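Local structure of signal recognition particle subunit SRP68 (Chaetomium thermophilum, 4P3G) at residues Val73-Gln76 / Leu77-Glu81; Thr105-His108 / Ile109-Leu113; Ser191-Ile194 / Asp195-Arg199. The protein binds SRP RNA through this helical RNA-binding domain and, within the signal recognition particle, probably serves cotranslational targeting of secretory and membrane proteins to the endoplasmic reticulum. One frame throughout, in Å; residues are numbered along the deposited sequence.

Interaction 1 of 3, residues Val73-Gln76 / Leu77-Glu81; sequences VRLQ and LLTAE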
ATOM      1  N   VAL A  73      -0.336 -40.265  -0.533  1.00 90.70           N
ATOM      2  CA  VAL A  73      -0.098 -38.848  -0.281  1.00 82.53           C
ATOM      3  C   VAL A  73       1.219 -38.681   0.463  1.00 79.87           C
ATOM      4  O   VAL A  73       2.035 -37.859   0.084  1.00 87.94           O
ATOM      5  CB  VAL A  73      -1.245 -38.182   0.527  1.00 83.16           C
ATOM      6  CG1 VAL A  73      -0.865 -36.777   0.983  1.00 76.71           C
ATOM      7  CG2 VAL A  73      -2.534 -38.159  -0.294  1.00 84.58           C
ATOM      8  N   ARG A  74       1.466 -39.483   1.486  1.00 80.41           N
ATOM      9  CA  ARG A  74       2.716 -39.331   2.215  1.00 85.62           C
ATOM     10  C   ARG A  74       3.929 -39.514   1.299  1.00 91.55           C
ATOM     11  O   ARG A  74       4.913 -38.777   1.400  1.00 94.83           O
ATOM     12  CB  ARG A  74       2.796 -40.314   3.368  1.00 87.80           C
ATOM     13  CG  ARG A  74       3.987 -40.081   4.254  1.00 92.11           C
ATOM     14  CD  ARG A  74       3.795 -40.738   5.613  1.00105.99           C
ATOM     15  NE  ARG A  74       4.833 -40.290   6.530  1.00113.13           N
ATOM     16  CZ  ARG A  74       5.878 -41.023   6.893  1.00116.64           C
ATOM     17  NH1 ARG A  74       6.006 -42.267   6.439  1.00117.94           N
ATOM     18  NH2 ARG A  74       6.784 -40.505   7.715  1.00113.90           N
ATOM     19  N   LEU A  75       3.826 -40.444   0.362  1.00 89.55           N
ATOM     20  CA  LEU A  75       4.895 -40.669  -0.593  1.00 88.71           C
ATOM     21  C   LEU A  75       5.211 -39.385  -1.364  1.00 86.15           C
ATOM     22  O   LEU A  75       6.376 -39.052  -1.576  1.00 89.63           O
ATOM     23  CB  LEU A  75       4.495 -41.766  -1.574  1.00 92.41           C
ATOM     24  CG  LEU A  75       5.601 -42.198  -2.533  1.00 94.93           C
ATOM     25  CD1 LEU A  75       6.692 -42.891  -1.744  1.00 96.91           C
ATOM     26  CD2 LEU A  75       5.056 -43.117  -3.610  1.00 99.46           C
ATOM     27  N   GLN A  76       4.172 -38.675  -1.790  1.00 80.88           N
ATOM     28  CA  GLN A  76       4.348 -37.465  -2.577  1.00 84.16           C
ATOM     29  C   GLN A  76       4.974 -36.319  -1.787  1.00 87.04           C
ATOM     30  O   GLN A  76       5.791 -35.569  -2.310  1.00 90.33           O
ATOM     31  CB  GLN A  76       3.014 -37.022  -3.149  1.00 87.64           C
ATOM     32  CG  GLN A  76       2.407 -38.050  -4.068  1.00 97.38           C
ATOM     33  CD  GLN A  76       3.320 -38.408  -5.219  1.00106.65           C
ATOM     34  OE1 GLN A  76       4.004 -39.429  -5.186  1.00110.65           O
ATOM     35  NE2 GLN A  76       3.330 -37.567  -6.256  1.00110.00           N
ATOM     36  N   LEU A  77       4.579 -36.174  -0.533  1.00 84.80           N
ATOM     37  CA  LEU A  77       5.121 -35.123   0.309  1.00 79.72           C
ATOM     38  C   LEU A  77       6.624 -35.344   0.524  1.00 78.12           C
ATOM     39  O   LEU A  77       7.445 -34.444   0.307  1.00 76.96           O
ATOM     40  CB  LEU A  77       4.383 -35.125   1.640  1.00 80.58           C
ATOM     41  CG  LEU A  77       2.944 -34.647   1.422  1.00 81.97           C
ATOM     42  CD1 LEU A  77       2.194 -34.447   2.735  1.00 83.68           C
ATOM     43  CD2 LEU A  77       2.898 -33.397   0.545  1.00 79.39           C
ATOM     44  N   LEU A  78       6.981 -36.564   0.907  1.00 79.11           N
ATOM     45  CA  LEU A  78       8.375 -36.911   1.175  1.00 82.21           C
ATOM     46  C   LEU A  78       9.187 -36.682  -0.090  1.00 85.21           C
ATOM     47  O   LEU A  78      10.333 -36.218  -0.045  1.00 88.97           O
ATOM     48  CB  LEU A  78       8.501 -38.364   1.633  1.00 81.26           C
ATOM     49  CG  LEU A  78       7.810 -38.612   2.980  1.00 86.76           C
ATOM     50  CD1 LEU A  78       7.835 -40.089   3.419  1.00 90.35           C
ATOM     51  CD2 LEU A  78       8.376 -37.702   4.057  1.00 88.18           C
ATOM     52  N   THR A  79       8.590 -37.012  -1.224  1.00 80.81           N
ATOM     53  CA  THR A  79       9.283 -36.850  -2.480  1.00 81.09           C
ATOM     54  C   THR A  79       9.562 -35.395  -2.755  1.00 83.10           C
ATOM     55  O   THR A  79      10.689 -35.027  -3.060  1.00 87.54           O
ATOM     56  CB  THR A  79       8.476 -37.447  -3.630  1.00 87.35           C
ATOM     57  OG1 THR A  79       8.165 -38.816  -3.326  1.00 98.43           O
ATOM     58  CG2 THR A  79       9.287 -37.407  -4.898  1.00 87.84           C
ATOM     59  N   ALA A  80       8.537 -34.566  -2.614  1.00 84.04           N
ATOM     60  CA  ALA A  80       8.654 -33.130  -2.862  1.00 77.00           C
ATOM     61  C   ALA A  80       9.573 -32.481  -1.828  1.00 75.99           C
ATOM     62  O   ALA A  80      10.441 -31.656  -2.167  1.00 74.37           O
ATOM     63  CB  ALA A  80       7.284 -32.484  -2.847  1.00 70.51           C
ATOM     64  N   GLU A  81       9.367 -32.853  -0.570  1.00 68.94           N
ATOM     65  CA  GLU A  81      10.147 -32.279   0.512  1.00 78.76           C
ATOM     66  C   GLU A  81      11.639 -32.601   0.382  1.00 89.44           C
ATOM     67  O   GLU A  81      12.489 -31.818   0.812  1.00 95.63           O
ATOM     68  CB  GLU A  81       9.623 -32.757   1.866  1.00 81.53           C
ATOM     69  CG  GLU A  81       8.431 -31.979   2.350  1.00 77.70           C
ATOM     70  CD  GLU A  81       8.757 -30.525   2.615  1.00 78.25           C
ATOM     71  OE1 GLU A  81       9.363 -30.258   3.677  1.00 80.60           O
ATOM     72  OE2 GLU A  81       8.430 -29.661   1.757  1.00 68.89           O
TER
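The backbone oxygen of Leu75 accepts twice from Thr79: the hydroxyl Thr79 OG1 lies 2.5 Å from Leu75 O, and the amide Thr79 N binds the same oxygen at 3.0 Å. The two donors arrive from opposite faces of the carbonyl plane. This is the classic way a helix takes in a threonine. With OG1 anti to the carbonyl carbon (chi1 -54°) the hydroxyl folds back onto the preceding turn and is satisfied there, and the methyl CG2 is left for apolar neighbours.

One residue back, the ordinary backbone hydrogen bond from Leu78 N to Arg74 O (3.1 Å) belongs to the helical turn that brings Leu78 alongside Arg74. Leu78 CD1 rests 3.9 Å from Arg74 CG and also sits over the centre of one guanidinium face, 4.1 Å above its plane. The long arginine thus offers apolar methylenes and a flat face to a branched side chain. On another side of the helix Val73 CG1 meets Leu77 CD1 at 4.2 Å, an apolar pair.

All this lies within helix 71-93, most of it buried. Phe13 of helix 10-21 packs on Arg74, Leu77 and Leu78; Leu38 of helix 27-44 meets Leu75, Leu78 and Thr79; and Ile119 of helix 103-128 touches Gln76, Thr79 and Ala80.

Interaction 2 of 3, residues Thr105-His108 / Ile109-Leu113; sequences TRSH and IVSRL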
ATOM      1  N   THR A 105      25.159 -23.690 -10.067  1.00121.32           N
ATOM      2  CA  THR A 105      24.621 -24.189  -8.819  1.00111.37           C
ATOM      3  C   THR A 105      23.225 -23.653  -8.665  1.00100.30           C
ATOM      4  O   THR A 105      22.344 -24.345  -8.171  1.00103.81           O
ATOM      5  CB  THR A 105      25.507 -23.803  -7.625  1.00112.93           C
ATOM      6  OG1 THR A 105      26.750 -24.508  -7.723  1.00119.84           O
ATOM      7  CG2 THR A 105      24.846 -24.174  -6.311  1.00110.03           C
ATOM      8  N   ARG A 106      23.023 -22.410  -9.077  1.00 93.49           N
ATOM      9  CA  ARG A 106      21.688 -21.828  -9.021  1.00 89.39           C
ATOM     10  C   ARG A 106      20.741 -22.632  -9.890  1.00 82.76           C
ATOM     11  O   ARG A 106      19.593 -22.831  -9.531  1.00 76.48           O
ATOM     12  CB  ARG A 106      21.688 -20.363  -9.457  1.00 90.39           C
ATOM     13  CG  ARG A 106      20.304 -19.745  -9.365  1.00 91.24           C
ATOM     14  CD  ARG A 106      20.313 -18.302  -9.834  1.00 95.45           C
ATOM     15  NE  ARG A 106      21.110 -17.504  -8.914  1.00 98.75           N
ATOM     16  CZ  ARG A 106      20.643 -16.996  -7.776  1.00100.61           C
ATOM     17  NH1 ARG A 106      19.366 -17.173  -7.435  1.00 93.03           N
ATOM     18  NH2 ARG A 106      21.449 -16.292  -6.989  1.00106.21           N
ATOM     19  N   SER A 107      21.231 -23.094 -11.034  1.00 89.77           N
ATOM     20  CA  SER A 107      20.390 -23.848 -11.949  1.00 96.53           C
ATOM     21  C   SER A 107      19.927 -25.163 -11.332  1.00 97.05           C
ATOM     22  O   SER A 107      18.768 -25.549 -11.495  1.00 94.92           O
ATOM     23  CB  SER A 107      21.128 -24.120 -13.246  1.00109.33           C
ATOM     24  OG  SER A 107      20.373 -25.013 -14.045  1.00119.52           O
ATOM     25  N   HIS A 108      20.838 -25.833 -10.620  1.00100.63           N
ATOM     26  CA  HIS A 108      20.561 -27.112  -9.959  1.00102.96           C
ATOM     27  C   HIS A 108      19.602 -26.914  -8.775  1.00 92.98           C
ATOM     28  O   HIS A 108      18.713 -27.726  -8.521  1.00 89.61           O
ATOM     29  CB  HIS A 108      21.868 -27.761  -9.497  1.00111.95           C
ATOM     30  CG  HIS A 108      21.726 -29.182  -9.058  1.00129.01           C
ATOM     31  ND1 HIS A 108      22.543 -29.758  -8.113  1.00137.21           N
ATOM     32  CD2 HIS A 108      20.859 -30.163  -9.442  1.00131.19           C
ATOM     33  CE1 HIS A 108      22.192 -31.020  -7.922  1.00133.38           C
ATOM     34  NE2 HIS A 108      21.173 -31.285  -8.724  1.00129.86           N
ATOM     35  N   ILE A 109      19.810 -25.829  -8.043  1.00 84.24           N
ATOM     36  CA  ILE A 109      18.923 -25.453  -6.953  1.00 79.23           C
ATOM     37  C   ILE A 109      17.511 -25.202  -7.470  1.00 76.74           C
ATOM     38  O   ILE A 109      16.540 -25.662  -6.896  1.00 79.49           O
ATOM     39  CB  ILE A 109      19.446 -24.207  -6.245  1.00 70.42           C
ATOM     40  CG1 ILE A 109      20.684 -24.591  -5.441  1.00 73.82           C
ATOM     41  CG2 ILE A 109      18.402 -23.656  -5.320  1.00 65.48           C
ATOM     42  CD1 ILE A 109      21.293 -23.454  -4.699  1.00 80.36           C
ATOM     43  N   VAL A 110      17.409 -24.487  -8.576  1.00 76.68           N
ATOM     44  CA  VAL A 110      16.118 -24.213  -9.164  1.00 77.54           C
ATOM     45  C   VAL A 110      15.460 -25.496  -9.670  1.00 81.46           C
ATOM     46  O   VAL A 110      14.266 -25.685  -9.445  1.00 84.35           O
ATOM     47  CB  VAL A 110      16.237 -23.173 -10.272  1.00 79.44           C
ATOM     48  CG1 VAL A 110      14.968 -23.136 -11.097  1.00 80.87           C
ATOM     49  CG2 VAL A 110      16.513 -21.801  -9.655  1.00 72.71           C
ATOM     50  N   SER A 111      16.245 -26.387 -10.294  1.00 82.22           N
ATOM     51  CA  SER A 111      15.769 -27.706 -10.777  1.00 76.62           C
ATOM     52  C   SER A 111      15.070 -28.523  -9.716  1.00 74.70           C
ATOM     53  O   SER A 111      14.087 -29.204  -9.994  1.00 75.58           O
ATOM     54  CB  SER A 111      16.919 -28.561 -11.278  1.00 79.72           C
ATOM     55  OG  SER A 111      17.475 -28.054 -12.455  1.00 91.92           O
ATOM     56  N   ARG A 112      15.629 -28.481  -8.513  1.00 71.41           N
ATOM     57  CA  ARG A 112      15.134 -29.234  -7.383  1.00 75.26           C
ATOM     58  C   ARG A 112      13.797 -28.708  -6.983  1.00 75.60           C
ATOM     59  O   ARG A 112      12.821 -29.451  -6.884  1.00 82.01           O
ATOM     60  CB  ARG A 112      16.094 -29.147  -6.189  1.00 84.06           C
ATOM     61  CG  ARG A 112      17.088 -30.296  -6.043  1.00 91.15           C
ATOM     62  CD  ARG A 112      17.569 -30.802  -7.386  1.00 98.22           C
ATOM     63  NE  ARG A 112      16.822 -31.982  -7.817  1.00103.68           N
ATOM     64  CZ  ARG A 112      16.791 -32.414  -9.072  1.00109.00           C
ATOM     65  NH1 ARG A 112      17.460 -31.756 -10.021  1.00105.97           N
ATOM     66  NH2 ARG A 112      16.083 -33.496  -9.377  1.00112.56           N
ATOM     67  N   LEU A 113      13.756 -27.403  -6.767  1.00 74.10           N
ATOM     68  CA  LEU A 113      12.524 -26.730  -6.397  1.00 74.17           C
ATOM     69  C   LEU A 113      11.430 -26.878  -7.448  1.00 71.53           C
ATOM     70  O   LEU A 113      10.273 -27.102  -7.110  1.00 69.30           O
ATOM     71  CB  LEU A 113      12.819 -25.266  -6.160  1.00 74.76           C
ATOM     72  CG  LEU A 113      13.671 -24.967  -4.941  1.00 70.54           C
ATOM     73  CD1 LEU A 113      13.925 -23.489  -4.955  1.00 69.82           C
ATOM     74  CD2 LEU A 113      12.933 -25.360  -3.692  1.00 69.64           C
TER
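His108 and Arg112, an i, i+4 pair on one helix, lie at a slant to each other, their ring and guanidinium planes 57° apart. The guanidinium does not lie over the imidazole: Arg112 NH1 comes to the ring's edge, near its plane, 3.8 Å from His108 CD2. Nearer the backbone along the arginine chain, the methylene Arg112 CD passes 3.9 Å from His108 NE2. Two features produce this meeting. The histidine ring leaves the helix with CG anti to the backbone N (chi1 -168°), and the arginine chain bends at chi2 and chi3, bringing its end back toward the previous turn. Both side chains also touch a crystal neighbour, and their pose may owe something to it. An alanine in place of His108 would remove the ring edge beside Arg112 NH1, and the guanidinium would probably become freer to turn.

Next round the helix, Ser111 grips Ser107 O with two donors from opposite faces of its plane, the hydroxyl OG at 3.0 Å and the amide N at 2.9 Å from that oxygen. This is the familiar return of a serine hydroxyl to the carbonyl of the preceding turn, and serine is easily placed here because the helix itself supplies an acceptor. On the buried flank Ile109 crosses Thr105, CD1 lying 4.0 Å from the threonine's CG2, a methyl meeting a methyl. Arg106 lays its CG 4.3 Å from Val110 CG2, and its guanidinium reaches Glu156 O, to which NH1 is hydrogen-bonded.

These residues form the early turns of helix 103-128, which the Arg106 bond ties to the end of helix 136-156. From helix 71-93, Met90 packs on Thr105 and His108, Ala87 meets Arg112, and the His86 ring stands roughly perpendicular to that of His108.

Interaction 3 of 3, residues Ser191-Ile194 / Asp195-Arg199; sequences SDTI and DPSMR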
ATOM      1  N   SER A 191       4.282 -15.833   8.623  1.00 71.92           N
ATOM      2  CA  SER A 191       5.145 -14.858   9.266  1.00 74.94           C
ATOM      3  C   SER A 191       6.635 -15.007   8.928  1.00 77.79           C
ATOM      4  O   SER A 191       7.356 -14.021   8.816  1.00 80.81           O
ATOM      5  CB  SER A 191       4.966 -14.942  10.760  1.00 74.80           C
ATOM      6  OG  SER A 191       5.833 -14.008  11.333  1.00 87.10           O
ATOM      7  N   ASP A 192       7.097 -16.247   8.839  1.00 76.72           N
ATOM      8  CA  ASP A 192       8.512 -16.554   8.705  1.00 72.00           C
ATOM      9  C   ASP A 192       8.957 -16.827   7.276  1.00 70.54           C
ATOM     10  O   ASP A 192      10.133 -16.779   6.990  1.00 74.36           O
ATOM     11  CB  ASP A 192       8.862 -17.745   9.584  1.00 86.96           C
ATOM     12  CG  ASP A 192       8.608 -17.473  11.062  1.00105.39           C
ATOM     13  OD1 ASP A 192       8.546 -16.284  11.462  1.00110.29           O
ATOM     14  OD2 ASP A 192       8.431 -18.458  11.819  1.00112.56           O
ATOM     15  N   THR A 193       8.035 -17.152   6.375  1.00 68.66           N
ATOM     16  CA  THR A 193       8.447 -17.539   5.031  1.00 66.79           C
ATOM     17  C   THR A 193       7.734 -16.767   3.924  1.00 72.08           C
ATOM     18  O   THR A 193       8.351 -16.190   3.028  1.00 73.39           O
ATOM     19  CB  THR A 193       8.193 -19.005   4.804  1.00 62.44           C
ATOM     20  OG1 THR A 193       8.924 -19.749   5.771  1.00 71.70           O
ATOM     21  CG2 THR A 193       8.612 -19.404   3.404  1.00 53.63           C
ATOM     22  N   ILE A 194       6.420 -16.785   3.969  1.00 69.49           N
ATOM     23  CA  ILE A 194       5.661 -16.181   2.909  1.00 68.25           C
ATOM     24  C   ILE A 194       5.795 -14.657   2.913  1.00 66.95           C
ATOM     25  O   ILE A 194       6.167 -14.048   1.899  1.00 63.80           O
ATOM     26  CB  ILE A 194       4.196 -16.597   2.987  1.00 69.51           C
ATOM     27  CG1 ILE A 194       4.123 -18.122   2.982  1.00 68.73           C
ATOM     28  CG2 ILE A 194       3.417 -15.989   1.835  1.00 62.09           C
ATOM     29  CD1 ILE A 194       2.736 -18.654   2.908  1.00 70.38           C
ATOM     30  N   ASP A 195       5.511 -14.037   4.049  1.00 64.02           N
ATOM     31  CA  ASP A 195       5.584 -12.580   4.107  1.00 65.88           C
ATOM     32  C   ASP A 195       6.981 -12.034   3.757  1.00 70.72           C
ATOM     33  O   ASP A 195       7.098 -11.155   2.891  1.00 72.72           O
ATOM     34  CB  ASP A 195       5.036 -12.069   5.444  1.00 69.36           C
ATOM     35  CG  ASP A 195       3.509 -12.159   5.518  1.00 75.24           C
ATOM     36  OD1 ASP A 195       2.897 -12.648   4.554  1.00 66.78           O
ATOM     37  OD2 ASP A 195       2.916 -11.812   6.559  1.00 87.19           O
ATOM     38  N   PRO A 196       8.051 -12.565   4.385  1.00 70.56           N
ATOM     39  CA  PRO A 196       9.378 -12.020   4.074  1.00 64.78           C
ATOM     40  C   PRO A 196       9.796 -12.210   2.625  1.00 67.33           C
ATOM     41  O   PRO A 196      10.504 -11.356   2.082  1.00 66.55           O
ATOM     42  CB  PRO A 196      10.296 -12.797   4.997  1.00 64.71           C
ATOM     43  CG  PRO A 196       9.423 -13.272   6.097  1.00 69.15           C
ATOM     44  CD  PRO A 196       8.102 -13.517   5.509  1.00 72.11           C
ATOM     45  N   SER A 197       9.378 -13.309   2.010  1.00 68.26           N
ATOM     46  CA  SER A 197       9.747 -13.582   0.618  1.00 65.66           C
ATOM     47  C   SER A 197       9.055 -12.594  -0.283  1.00 66.45           C
ATOM     48  O   SER A 197       9.622 -12.092  -1.250  1.00 75.09           O
ATOM     49  CB  SER A 197       9.339 -14.992   0.206  1.00 61.22           C
ATOM     50  OG  SER A 197       9.928 -15.926   1.068  1.00 65.91           O
HETATM   51  N   MSE A 198       7.795 -12.346   0.027  1.00 58.14           N
HETATM   52  CA  MSE A 198       7.016 -11.461  -0.794  1.00 61.60           C
HETATM   53  C   MSE A 198       7.564 -10.046  -0.689  1.00 66.28           C
HETATM   54  O   MSE A 198       7.716  -9.367  -1.706  1.00 68.00           O
HETATM   55  CB  MSE A 198       5.569 -11.499  -0.362  1.00 65.52           C
HETATM   56  CG  MSE A 198       4.889 -12.827  -0.655  1.00 70.48           C
HETATM   57 SE   MSE A 198       2.953 -12.635  -0.506  1.00 87.33          SE
HETATM   58  CE  MSE A 198       2.653 -11.898  -2.298  1.00 54.86           C
ATOM     59  N   ARG A 199       7.875  -9.606   0.528  1.00 62.72           N
ATOM     60  CA  ARG A 199       8.378  -8.259   0.695  1.00 64.55           C
ATOM     61  C   ARG A 199       9.648  -8.072  -0.109  1.00 72.28           C
ATOM     62  O   ARG A 199       9.852  -7.029  -0.724  1.00 82.96           O
ATOM     63  CB  ARG A 199       8.633  -7.959   2.144  1.00 59.95           C
ATOM     64  CG  ARG A 199       7.367  -7.845   2.953  1.00 67.07           C
ATOM     65  CD  ARG A 199       7.711  -7.307   4.310  1.00 78.56           C
ATOM     66  NE  ARG A 199       6.551  -7.101   5.176  1.00 89.82           N
ATOM     67  CZ  ARG A 199       5.751  -6.039   5.125  1.00 86.55           C
ATOM     68  NH1 ARG A 199       5.973  -5.072   4.234  1.00 80.83           N
ATOM     69  NH2 ARG A 199       4.738  -5.948   5.980  1.00 84.73           N
TER
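Thr193 and Ser197 meet at a proline kink in helix 186-205, just after a wider pi-type turn at 191-194. The oxygen Thr193 O takes two bonds, one from Ser197 OG at 2.5 Å and one from Ser197 N at 3.2 Å, the amide standing above the carbonyl plane. With OG anti to its carbonyl carbon (chi1 -57°), Ser197 points its hydroxyl back at the preceding turn, a second donor right after the kink.

The break itself comes from Pro196. Its nitrogen carries no hydrogen, and its ring occupies the place of the missing bond: CD lies 3.4 Å from Ser191 O, and CG 3.7 Å from Asp192 O. The wider turn before it is consistent with the chain making way for this ring.

On the inner face Ile194 and Met198, the latter deposited as selenomethionine, lie side by side and point the same way. Both are apolar and buried, as suits a surface laid against helix 160-181: Ile194 rests on Cys170 and Tyr174, Met198 on Tyr167 and Arg171. Met198 also packs on Ile213 of the second subunit. Asp195 contributes charge at the same helix interface, its OD1 forming a salt bridge with Arg171.

The next regular bond runs from Met198 N to Ile194 O over 3.0 Å, and the selenium settles 4.1 Å from Ile194 CG2.

How the interactions relate
None of the three contacts closes a loop: each lies within one helix, and they follow in series without nesting or crossing. From the N terminus, interaction 1 comes first, on helix 71-93, where helices 10-21, 27-44 and 103-128 pack round it. Interaction 2 lies on the next helix, 103-128, which runs against helix 71-93 and meets helix 136-156; the centres of the two contacts are 19 Å apart. Interaction 3, on helix 186-205, faces helix 160-181 and the second subunit. It lies across the chain's centre from interaction 1, about 24 Å away between centres. Together they sample three helices of the all-helical RNA-binding domain.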